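Long-range contact in inactive Zymogen C11 Protease (PDB 6MZO), which is a clostripain-like C11 protease, here an inactive zymogen, that probably cleaves peptide bonds once activated: residues Y53-F64 against I76-S87. Numbering follows the deposited sequence.
Sequences YTDKQNEAPQLF and IVLETYASNQNS
Leu63 and Glu79 form an antiparallel hydrogen-bonded pair between strands 62-64 and 76-80 (147° between directions), Leu63 N donating to Glu79 O at 2.9 Å, and Tyr81 N continues the pairing onto Pro61 O at 2.8 Å. Leu63 O receives Glu79 N at 3.1 Å and, weakly, Leu78 N; with Leu78 and Glu79 both opposite Leu63, this is a classic beta bulge. Beyond the strand, the Tyr81 ring lies alongside Leu63, its CE2 4.0 Å from Leu63 CB, sandwiched between Glu79 CG over one face and Gln85 NE2 over the other, both offset toward the rim. With chi1 at 172° the Tyr53 side chain extends away from its backbone N, which carries the hydroxyl to Gln85: OH donates to OE1 at 2.5 Å from above the carbonyl plane, while Ser87 CB sits at the ring edge. Without the phenol, as with an alanine here, Gln85 OE1 would probably lose this donor and its amide be freer to turn. Ser87 OG donates to Asp55 OD2 at 2.7 Å on the anti side, and a water joins Asp55 OD2 to Ser87 N. Tyr81 packs on helix 90-103, which follows the loop. The contact closes an edge beta hairpin of the clostripain-family mixed sheet, and these two side-chain bonds hold its exit loop, 81-87, against the end of neighbouring strand 49-54.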
# COMPACT_ATOMS: atom_id res chain seq x y z
N TYR A 53 2.50 -9.38 13.98
CA TYR A 53 3.77 -10.08 13.77
C TYR A 53 4.82 -9.02 13.75
O TYR A 53 4.66 -7.98 13.01
CB TYR A 53 3.78 -10.85 12.45
CG TYR A 53 5.13 -11.44 12.11
CD1 TYR A 53 5.48 -12.72 12.54
CD2 TYR A 53 6.03 -10.73 11.29
CE1 TYR A 53 6.72 -13.27 12.22
CE2 TYR A 53 7.28 -11.26 11.00
CZ TYR A 53 7.59 -12.53 11.45
OH TYR A 53 8.81 -13.04 11.07
N THR A 54 5.86 -9.22 14.55
CA THR A 54 6.99 -8.31 14.46
C THR A 54 8.28 -9.07 14.30
O THR A 54 8.41 -10.25 14.73
CB THR A 54 7.14 -7.42 15.71
OG1 THR A 54 7.42 -8.25 16.85
CG2 THR A 54 5.88 -6.57 15.99
N ASP A 55 9.29 -8.37 13.75
CA ASP A 55 10.66 -8.91 13.63
C ASP A 55 11.66 -7.79 13.93
O ASP A 55 12.42 -7.36 13.08
CB ASP A 55 10.87 -9.50 12.24
CG ASP A 55 12.29 -10.04 12.01
OD1 ASP A 55 12.92 -10.57 12.94
OD2 ASP A 55 12.74 -9.93 10.87
N LYS A 56 11.69 -7.33 15.16
CA LYS A 56 12.51 -6.18 15.46
C LYS A 56 13.97 -6.57 15.60
O LYS A 56 14.31 -7.71 15.97
CB LYS A 56 12.05 -5.51 16.74
CG LYS A 56 10.65 -4.88 16.62
CD LYS A 56 10.40 -3.86 17.71
CE LYS A 56 9.81 -4.49 18.96
NZ LYS A 56 9.47 -3.47 20.00
N GLN A 57 14.83 -5.61 15.32
CA GLN A 57 16.24 -5.86 15.54
C GLN A 57 16.49 -6.07 17.04
O GLN A 57 15.86 -5.42 17.89
CB GLN A 57 17.05 -4.73 14.98
CG GLN A 57 16.85 -3.40 15.65
CD GLN A 57 17.91 -2.42 15.19
OE1 GLN A 57 18.82 -2.80 14.47
NE2 GLN A 57 17.78 -1.16 15.60
N ASN A 58 17.36 -7.03 17.35
CA ASN A 58 17.63 -7.45 18.72
C ASN A 58 16.41 -8.02 19.40
O ASN A 58 16.22 -7.88 20.60
CB ASN A 58 18.20 -6.29 19.55
CG ASN A 58 19.57 -5.84 19.06
OD1 ASN A 58 19.84 -4.64 18.95
ND2 ASN A 58 20.42 -6.80 18.74
N GLU A 59 15.56 -8.67 18.60
CA GLU A 59 14.40 -9.33 19.13
C GLU A 59 14.13 -10.48 18.17
O GLU A 59 14.34 -10.33 16.95
CB GLU A 59 13.21 -8.35 19.19
CG GLU A 59 12.14 -8.67 20.17
CD GLU A 59 11.01 -7.65 20.09
OE1 GLU A 59 11.12 -6.59 20.74
OE2 GLU A 59 10.04 -7.92 19.36
N ALA A 60 13.65 -11.60 18.69
CA ALA A 60 13.20 -12.70 17.84
C ALA A 60 11.87 -12.31 17.16
O ALA A 60 11.10 -11.53 17.75
CB ALA A 60 13.02 -13.98 18.62
N PRO A 61 11.60 -12.86 15.96
CA PRO A 61 10.27 -12.66 15.34
C PRO A 61 9.19 -13.33 16.18
O PRO A 61 9.40 -14.45 16.71
CB PRO A 61 10.40 -13.36 13.98
CG PRO A 61 11.92 -13.47 13.74
CD PRO A 61 12.49 -13.69 15.11
N GLN A 62 8.04 -12.68 16.26
CA GLN A 62 7.00 -13.22 17.13
C GLN A 62 5.62 -12.84 16.61
O GLN A 62 5.46 -11.76 16.02
CB GLN A 62 7.18 -12.73 18.54
CG GLN A 62 7.45 -11.30 18.70
CD GLN A 62 7.53 -10.91 20.18
OE1 GLN A 62 7.82 -11.73 21.04
NE2 GLN A 62 7.21 -9.65 20.47
N LEU A 63 4.67 -13.76 16.84
CA LEU A 63 3.26 -13.54 16.53
C LEU A 63 2.53 -13.42 17.86
O LEU A 63 2.68 -14.31 18.72
CB LEU A 63 2.73 -14.72 15.69
CG LEU A 63 1.26 -14.73 15.34
CD1 LEU A 63 0.95 -13.57 14.41
CD2 LEU A 63 0.93 -16.07 14.67
N PHE A 64 1.78 -12.33 18.05
CA PHE A 64 1.10 -12.18 19.35
C PHE A 64 -0.26 -11.54 19.12
O PHE A 64 -0.49 -10.85 18.15
CB PHE A 64 1.91 -11.34 20.36
CG PHE A 64 2.40 -9.96 19.83
CD1 PHE A 64 3.60 -9.88 19.14
CD2 PHE A 64 1.67 -8.80 20.10
CE1 PHE A 64 4.11 -8.63 18.68
CE2 PHE A 64 2.13 -7.54 19.66
CZ PHE A 64 3.36 -7.46 18.96
N ILE A 76 -0.68 -11.31 24.28
CA ILE A 76 -0.52 -12.75 24.41
C ILE A 76 0.46 -13.19 23.35
O ILE A 76 0.04 -13.30 22.17
CB ILE A 76 -1.88 -13.52 24.24
CG1 ILE A 76 -2.88 -13.14 25.34
CG2 ILE A 76 -1.71 -15.04 24.26
CD1 ILE A 76 -4.30 -13.52 25.01
N VAL A 77 1.73 -13.47 23.76
CA VAL A 77 2.81 -13.80 22.79
C VAL A 77 2.59 -15.23 22.45
O VAL A 77 2.84 -16.11 23.32
CB VAL A 77 4.26 -13.57 23.31
CG1 VAL A 77 5.34 -14.09 22.30
CG2 VAL A 77 4.54 -12.08 23.59
N LEU A 78 2.03 -15.47 21.26
CA LEU A 78 1.68 -16.80 20.79
C LEU A 78 2.84 -17.68 20.38
O LEU A 78 3.03 -18.80 20.89
CB LEU A 78 0.76 -16.72 19.60
CG LEU A 78 -0.51 -15.94 19.96
CD1 LEU A 78 -1.39 -15.83 18.73
CD2 LEU A 78 -1.28 -16.68 21.06
N GLU A 79 3.59 -17.21 19.38
CA GLU A 79 4.71 -18.01 18.96
C GLU A 79 5.93 -17.14 18.82
O GLU A 79 5.83 -15.99 18.35
CB GLU A 79 4.41 -18.74 17.66
CG GLU A 79 5.54 -19.66 17.25
CD GLU A 79 5.09 -20.74 16.29
OE1 GLU A 79 4.05 -20.54 15.63
OE2 GLU A 79 5.77 -21.79 16.23
N THR A 80 7.08 -17.67 19.20
CA THR A 80 8.32 -16.94 19.03
C THR A 80 9.14 -17.79 18.07
O THR A 80 9.39 -18.96 18.35
CB THR A 80 9.03 -16.72 20.36
OG1 THR A 80 8.27 -15.86 21.19
CG2 THR A 80 10.42 -16.12 20.17
N TYR A 81 9.52 -17.23 16.92
CA TYR A 81 10.09 -18.03 15.84
C TYR A 81 11.61 -18.06 15.93
O TYR A 81 12.19 -17.28 16.69
CB TYR A 81 9.63 -17.47 14.50
CG TYR A 81 8.15 -17.65 14.31
CD1 TYR A 81 7.66 -18.85 13.80
CD2 TYR A 81 7.26 -16.63 14.61
CE1 TYR A 81 6.30 -19.04 13.62
CE2 TYR A 81 5.93 -16.79 14.42
CZ TYR A 81 5.45 -18.02 13.94
OH TYR A 81 4.09 -18.24 13.73
N ALA A 82 12.27 -18.99 15.22
CA ALA A 82 13.73 -19.02 15.22
C ALA A 82 14.23 -17.77 14.50
O ALA A 82 13.49 -17.17 13.69
CB ALA A 82 14.25 -20.28 14.55
N SER A 83 15.45 -17.34 14.77
CA SER A 83 15.86 -16.05 14.22
C SER A 83 16.28 -16.17 12.75
O SER A 83 16.47 -15.16 12.07
CB SER A 83 16.98 -15.40 15.05
OG SER A 83 17.39 -14.19 14.42
N ASN A 84 16.38 -17.40 12.24
CA ASN A 84 16.61 -17.57 10.80
C ASN A 84 15.34 -17.43 9.96
O ASN A 84 15.37 -17.63 8.75
CB ASN A 84 17.26 -18.91 10.49
CG ASN A 84 16.37 -20.07 10.83
OD1 ASN A 84 15.39 -19.91 11.54
ND2 ASN A 84 16.75 -21.27 10.39
N GLN A 85 14.24 -17.11 10.62
CA GLN A 85 13.04 -16.85 9.91
C GLN A 85 13.24 -15.51 9.24
O GLN A 85 13.52 -14.50 9.91
CB GLN A 85 11.84 -16.85 10.85
CG GLN A 85 10.56 -16.59 10.08
CD GLN A 85 9.33 -16.43 10.94
OE1 GLN A 85 9.20 -15.46 11.68
NE2 GLN A 85 8.39 -17.36 10.80
N ASN A 86 13.13 -15.48 7.92
CA ASN A 86 13.23 -14.22 7.18
C ASN A 86 11.88 -13.54 7.03
O ASN A 86 11.04 -13.99 6.26
CB ASN A 86 13.84 -14.46 5.81
CG ASN A 86 13.99 -13.20 5.01
OD1 ASN A 86 13.81 -12.09 5.51
ND2 ASN A 86 14.37 -13.36 3.74
N SER A 87 11.69 -12.43 7.73
CA SER A 87 10.39 -11.81 7.71
C SER A 87 10.13 -11.07 6.40
O SER A 87 8.99 -10.77 6.10
CB SER A 87 10.24 -10.85 8.89
OG SER A 87 11.13 -9.75 8.75
O HOH W 1 13.97 -11.45 8.58